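Local coordinates for protein sesquisabinene B synthase 2 (Santalum album, PDB 6A2A) that probably cyclises farnesyl diphosphate to sesquisabinene B, as a magnesium- or manganese-dependent sesquiterpene synthase of the plant Tpsb subfamily, at residues 41-53 against 254-268. Sequence-based numbering, arbitrary orientation.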
loop_
_atom_site.group_PDB
_atom_site.type_symbol
_atom_site.label_atom_id
_atom_site.label_comp_id
_atom_site.label_asym_id
_atom_site.label_seq_id
_atom_site.Cartn_x
_atom_site.Cartn_y
_atom_site.Cartn_z
ATOM N N TYR A 41 14.778 -6.138 3.318
ATOM C CA TYR A 41 13.650 -5.224 3.377
ATOM C C TYR A 41 13.287 -4.588 4.726
ATOM O O TYR A 41 12.781 -3.492 4.742
ATOM C CB TYR A 41 12.426 -5.810 2.725
ATOM C CG TYR A 41 12.639 -6.224 1.286
ATOM C CD1 TYR A 41 13.095 -5.341 0.353
ATOM C CD2 TYR A 41 12.362 -7.493 0.875
ATOM C CE1 TYR A 41 13.282 -5.708 -0.930
ATOM C CE2 TYR A 41 12.557 -7.864 -0.399
ATOM C CZ TYR A 41 13.020 -6.969 -1.303
ATOM O OH TYR A 41 13.192 -7.380 -2.564
ATOM N N GLU A 42 13.535 -5.280 5.833
ATOM C CA GLU A 42 13.208 -4.722 7.164
ATOM C C GLU A 42 14.207 -3.598 7.445
ATOM O O GLU A 42 13.869 -2.584 8.056
ATOM C CB GLU A 42 13.177 -5.823 8.250
ATOM C CG GLU A 42 14.498 -6.068 8.989
ATOM C CD GLU A 42 14.447 -6.826 10.319
ATOM O OE1 GLU A 42 15.121 -7.891 10.439
ATOM O OE2 GLU A 42 13.773 -6.336 11.257
ATOM N N PHE A 43 15.446 -3.769 6.987
ATOM C CA PHE A 43 16.400 -2.697 7.106
ATOM C C PHE A 43 15.890 -1.448 6.363
ATOM O O PHE A 43 15.950 -0.299 6.875
ATOM C CB PHE A 43 17.751 -3.122 6.564
ATOM C CG PHE A 43 18.725 -1.988 6.573
ATOM C CD1 PHE A 43 19.253 -1.540 7.770
ATOM C CD2 PHE A 43 19.047 -1.315 5.406
ATOM C CE1 PHE A 43 20.140 -0.474 7.798
ATOM C CE2 PHE A 43 19.911 -0.231 5.440
ATOM C CZ PHE A 43 20.457 0.189 6.635
ATOM N N LEU A 44 15.347 -1.668 5.179
ATOM C CA LEU A 44 15.022 -0.547 4.295
ATOM C C LEU A 44 13.846 0.224 4.901
ATOM O O LEU A 44 13.754 1.451 4.808
ATOM C CB LEU A 44 14.700 -1.089 2.894
ATOM C CG LEU A 44 15.927 -1.522 2.087
ATOM C CD1 LEU A 44 15.570 -1.971 0.689
ATOM C CD2 LEU A 44 16.983 -0.430 2.033
ATOM N N GLN A 45 12.978 -0.537 5.547
ATOM C CA GLN A 45 11.849 -0.014 6.258
ATOM C C GLN A 45 12.316 0.705 7.532
ATOM O O GLN A 45 11.675 1.652 7.962
ATOM C CB GLN A 45 10.867 -1.154 6.510
ATOM C CG GLN A 45 10.222 -1.658 5.228
ATOM C CD GLN A 45 9.790 -3.095 5.307
ATOM O OE1 GLN A 45 9.751 -3.688 6.375
ATOM N NE2 GLN A 45 9.461 -3.679 4.169
ATOM N N SER A 46 13.438 0.298 8.103
ATOM C CA SER A 46 13.911 0.894 9.358
ATOM C C SER A 46 14.412 2.324 9.136
ATOM O O SER A 46 14.442 3.118 10.086
ATOM C CB SER A 46 14.995 0.049 10.002
ATOM O OG SER A 46 16.291 0.361 9.477
ATOM N N LEU A 47 14.832 2.630 7.899
ATOM C CA LEU A 47 15.587 3.859 7.589
ATOM C C LEU A 47 14.758 5.113 7.865
ATOM O O LEU A 47 15.319 6.090 8.354
ATOM C CB LEU A 47 15.989 3.875 6.110
ATOM C CG LEU A 47 17.184 3.024 5.710
ATOM C CD1 LEU A 47 17.336 3.078 4.201
ATOM C CD2 LEU A 47 18.452 3.482 6.420
ATOM N N GLY A 48 13.479 5.108 7.493
ATOM C CA GLY A 48 12.576 6.253 7.764
ATOM C C GLY A 48 12.846 6.919 9.116
ATOM O O GLY A 48 13.096 8.132 9.186
ATOM N N ASP A 49 12.835 6.139 10.201
ATOM C CA ASP A 49 12.986 6.702 11.567
ATOM C C ASP A 49 14.416 6.697 12.148
ATOM O O ASP A 49 14.687 7.389 13.132
ATOM C CB ASP A 49 12.018 5.993 12.511
ATOM C CG ASP A 49 10.589 6.058 12.016
ATOM O OD1 ASP A 49 10.124 7.165 11.664
ATOM O OD2 ASP A 49 9.936 4.998 11.965
ATOM N N GLN A 50 15.312 5.919 11.539
ATOM C CA GLN A 50 16.751 5.908 11.872
ATOM C C GLN A 50 17.374 7.294 11.623
ATOM O O GLN A 50 18.260 7.731 12.374
ATOM C CB GLN A 50 17.454 4.817 11.051
ATOM C CG GLN A 50 18.957 5.005 10.863
ATOM C CD GLN A 50 19.795 4.466 11.996
ATOM O OE1 GLN A 50 19.284 4.027 13.026
ATOM N NE2 GLN A 50 21.106 4.500 11.806
ATOM N N CYS A 51 16.928 7.983 10.571
ATOM C CA CYS A 51 17.653 9.154 10.027
ATOM C C CYS A 51 16.785 10.421 10.097
ATOM O O CYS A 51 17.038 11.402 9.370
ATOM C CB CYS A 51 18.083 8.892 8.585
ATOM S SG CYS A 51 19.128 7.419 8.395
ATOM N N THR A 52 15.782 10.421 10.971
ATOM C CA THR A 52 14.916 11.583 11.102
ATOM C C THR A 52 15.777 12.848 11.223
ATOM O O THR A 52 16.668 12.894 12.077
ATOM C CB THR A 52 13.999 11.457 12.324
ATOM O OG1 THR A 52 13.473 10.130 12.341
ATOM C CG2 THR A 52 12.885 12.482 12.310
ATOM N N VAL A 53 15.530 13.846 10.372
ATOM C CA VAL A 53 16.270 15.125 10.420
ATOM C C VAL A 53 15.705 15.949 11.578
ATOM O O VAL A 53 14.533 16.223 11.591
ATOM C CB VAL A 53 16.154 15.911 9.099
ATOM C CG1 VAL A 53 16.847 17.269 9.184
ATOM C CG2 VAL A 53 16.686 15.119 7.912
ATOM N N SER A 254 15.641 11.858 3.358
ATOM C CA SER A 254 14.616 11.313 4.319
ATOM C C SER A 254 13.305 11.031 3.588
ATOM O O SER A 254 12.643 10.092 3.967
ATOM C CB SER A 254 14.346 12.212 5.537
ATOM O OG SER A 254 13.583 13.372 5.168
ATOM N N PHE A 255 12.930 11.857 2.608
ATOM C CA PHE A 255 11.756 11.561 1.770
ATOM C C PHE A 255 11.983 10.257 0.982
ATOM O O PHE A 255 11.081 9.408 0.925
ATOM C CB PHE A 255 11.445 12.634 0.734
ATOM C CG PHE A 255 10.807 13.886 1.251
ATOM C CD1 PHE A 255 9.430 13.988 1.325
ATOM C CD2 PHE A 255 11.594 14.988 1.592
ATOM C CE1 PHE A 255 8.843 15.165 1.764
ATOM C CE2 PHE A 255 11.004 16.162 2.047
ATOM C CZ PHE A 255 9.627 16.247 2.119
ATOM N N HIS A 256 13.158 10.139 0.370
ATOM C CA HIS A 256 13.508 8.869 -0.362
ATOM C C HIS A 256 13.428 7.644 0.555
ATOM O O HIS A 256 12.935 6.564 0.168
ATOM C CB HIS A 256 14.890 8.997 -0.993
ATOM C CG HIS A 256 14.956 10.049 -2.042
ATOM N ND1 HIS A 256 16.145 10.534 -2.514
ATOM C CD2 HIS A 256 13.967 10.671 -2.722
ATOM C CE1 HIS A 256 15.905 11.440 -3.430
ATOM N NE2 HIS A 256 14.566 11.529 -3.586
ATOM N N GLN A 257 13.946 7.759 1.768
ATOM C CA GLN A 257 13.958 6.614 2.670
ATOM C C GLN A 257 12.521 6.191 2.989
ATOM O O GLN A 257 12.264 4.975 3.129
ATOM C CB GLN A 257 14.755 6.953 3.934
ATOM C CG GLN A 257 16.249 7.015 3.668
ATOM C CD GLN A 257 17.031 7.460 4.876
ATOM O OE1 GLN A 257 16.450 7.978 5.825
ATOM N NE2 GLN A 257 18.331 7.231 4.850
ATOM N N LYS A 258 11.586 7.136 3.121
ATOM C CA LYS A 258 10.186 6.795 3.390
ATOM C C LYS A 258 9.564 6.080 2.179
ATOM O O LYS A 258 8.750 5.162 2.316
ATOM C CB LYS A 258 9.361 8.035 3.760
ATOM C CG LYS A 258 9.609 8.498 5.203
ATOM C CD LYS A 258 9.087 9.893 5.517
ATOM C CE LYS A 258 9.834 10.583 6.651
ATOM N NZ LYS A 258 9.616 9.904 7.948
ATOM N N GLU A 259 9.910 6.570 1.020
ATOM C CA GLU A 259 9.431 5.988 -0.255
ATOM C C GLU A 259 9.902 4.532 -0.360
ATOM O O GLU A 259 9.093 3.676 -0.734
ATOM C CB GLU A 259 9.907 6.814 -1.457
ATOM C CG GLU A 259 9.271 8.180 -1.576
ATOM C CD GLU A 259 9.972 9.098 -2.532
ATOM O OE1 GLU A 259 10.935 8.618 -3.225
ATOM O OE2 GLU A 259 9.585 10.270 -2.576
ATOM N N ILE A 260 11.176 4.240 -0.091
ATOM C CA ILE A 260 11.674 2.857 -0.269
ATOM C C ILE A 260 11.005 1.963 0.771
ATOM O O ILE A 260 10.777 0.780 0.524
ATOM C CB ILE A 260 13.213 2.769 -0.254
ATOM C CG1 ILE A 260 13.709 1.392 -0.688
ATOM C CG2 ILE A 260 13.790 3.148 1.091
ATOM C CD1 ILE A 260 13.144 0.925 -2.022
ATOM N N GLY A 261 10.679 2.536 1.951
ATOM C CA GLY A 261 9.908 1.802 2.906
ATOM C C GLY A 261 8.565 1.363 2.360
ATOM O O GLY A 261 8.212 0.174 2.482
ATOM N N ARG A 262 7.813 2.319 1.784
ATOM C CA ARG A 262 6.526 2.033 1.204
ATOM C C ARG A 262 6.659 1.012 0.065
ATOM O O ARG A 262 5.871 0.059 -0.026
ATOM C CB ARG A 262 5.865 3.287 0.668
ATOM C CG ARG A 262 5.271 4.156 1.769
ATOM C CD ARG A 262 4.384 5.253 1.221
ATOM N NE ARG A 262 5.177 6.324 0.676
ATOM C CZ ARG A 262 5.744 7.309 1.363
ATOM N NH1 ARG A 262 5.595 7.407 2.683
ATOM N NH2 ARG A 262 6.517 8.166 0.728
ATOM N N LEU A 263 7.652 1.238 -0.793
ATOM C CA LEU A 263 7.811 0.369 -1.997
ATOM C C LEU A 263 8.210 -1.047 -1.596
ATOM O O LEU A 263 7.723 -2.011 -2.206
ATOM C CB LEU A 263 8.850 1.009 -2.905
ATOM C CG LEU A 263 8.322 2.182 -3.709
ATOM C CD1 LEU A 263 9.456 2.928 -4.349
ATOM C CD2 LEU A 263 7.340 1.720 -4.772
ATOM N N SER A 264 9.020 -1.170 -0.569
ATOM C CA SER A 264 9.475 -2.466 -0.040
ATOM C C SER A 264 8.281 -3.218 0.513
ATOM O O SER A 264 8.083 -4.429 0.249
ATOM C CB SER A 264 10.512 -2.285 1.038
ATOM O OG SER A 264 11.722 -1.865 0.463
ATOM N N ARG A 265 7.457 -2.502 1.298
ATOM C CA ARG A 265 6.248 -3.156 1.834
ATOM C C ARG A 265 5.327 -3.614 0.695
ATOM O O ARG A 265 4.799 -4.733 0.743
ATOM C CB ARG A 265 5.545 -2.236 2.838
ATOM C CG ARG A 265 6.311 -2.104 4.145
ATOM C CD ARG A 265 5.583 -1.340 5.238
ATOM N NE ARG A 265 5.501 0.083 4.943
ATOM C CZ ARG A 265 6.424 0.971 5.290
ATOM N NH1 ARG A 265 7.460 0.602 6.022
ATOM N NH2 ARG A 265 6.322 2.221 4.883
ATOM N N TRP A 266 5.121 -2.798 -0.333
ATOM C CA TRP A 266 4.338 -3.163 -1.492
ATOM C C TRP A 266 4.928 -4.435 -2.142
ATOM O O TRP A 266 4.181 -5.341 -2.513
ATOM C CB TRP A 266 4.294 -2.011 -2.508
ATOM C CG TRP A 266 3.806 -2.410 -3.864
ATOM C CD1 TRP A 266 2.514 -2.640 -4.246
ATOM C CD2 TRP A 266 4.621 -2.621 -5.042
ATOM N NE1 TRP A 266 2.462 -3.017 -5.560
ATOM C CE2 TRP A 266 3.745 -2.996 -6.084
ATOM C CE3 TRP A 266 5.994 -2.534 -5.302
ATOM C CZ2 TRP A 266 4.190 -3.295 -7.371
ATOM C CZ3 TRP A 266 6.424 -2.819 -6.590
ATOM C CH2 TRP A 266 5.535 -3.157 -7.608
ATOM N N TRP A 267 6.225 -4.370 -2.398
ATOM C CA TRP A 267 6.939 -5.481 -3.106
ATOM C C TRP A 267 6.811 -6.784 -2.323
ATOM O O TRP A 267 6.441 -7.788 -2.894
ATOM C CB TRP A 267 8.378 -5.071 -3.337
ATOM C CG TRP A 267 9.205 -6.016 -4.154
ATOM C CD1 TRP A 267 10.308 -6.686 -3.744
ATOM C CD2 TRP A 267 9.028 -6.334 -5.545
ATOM N NE1 TRP A 267 10.840 -7.390 -4.787
ATOM C CE2 TRP A 267 10.070 -7.220 -5.895
ATOM C CE3 TRP A 267 8.095 -5.957 -6.504
ATOM C CZ2 TRP A 267 10.241 -7.690 -7.191
ATOM C CZ3 TRP A 267 8.261 -6.421 -7.801
ATOM C CH2 TRP A 267 9.326 -7.285 -8.140
ATOM N N VAL A 268 7.070 -6.758 -1.021
ATOM C CA VAL A 268 6.915 -7.969 -0.237
ATOM C C VAL A 268 5.435 -8.419 -0.286
ATOM O O VAL A 268 5.139 -9.644 -0.333
ATOM C CB VAL A 268 7.460 -7.730 1.194
ATOM C CG1 VAL A 268 7.068 -8.864 2.131
ATOM C CG2 VAL A 268 8.978 -7.555 1.167
HETATM O O HOH W 1 11.997 3.521 5.351
HETATM O O HOH W 2 14.628 9.262 7.501
#
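Tyr41 meets Trp267 and Val268 obliquely where the short N-terminal helix 41-50 runs along helix 239-270, in the all-helical fold of a plant terpene synthase. The axes of 41-50 and 254-268 come within 7.5 Å and run roughly antiparallel, at 145°. The CB of Tyr41 points toward the long helix, and a chi1 of -57°, with CG anti to the carbonyl carbon, sets the ring beside Val268 and Trp267: CD2 meets Val268 CG2 at 3.4 Å, and the hydroxyl comes in at the edge of the indole, near its plane, with OH 3.2 Å from Trp267 CD1. The two rings are steeply inclined, planes at 74°. Replacing Tyr41 by an alanine would probably leave this indole edge and the valine methyl without their cover from the N-terminal helix. Trp267 reaches on to Thr314 of helix 299-321, which also carries Asp316 and Asp320, residues that bind magnesium, though this chain has none bound.

At Gly261 the backbones close in, CA only 4.3 Å from Gln45 CA. Gln45 lies against Arg265, its NE2 3.5 Å from Arg265 CG, while the guanidinium folds back with one face over Gly261 O. Ser264 turns its OG onto Ile260 O of its own helix, beside Leu44 CD1.

Farther along, Leu47 crosses the extended side chain of Gln257 at about a right angle. Gln257 NE2 binds Leu557 O of helix 546-558 and makes only a weak bond to Cys51 SG. Two waters bridge the helices: one takes the N-H of Gly48 and lies between Leu44 O and Gln257 O, the other joins Gly48 O to Gln257 OE1, 2.8 Å from that amide oxygen.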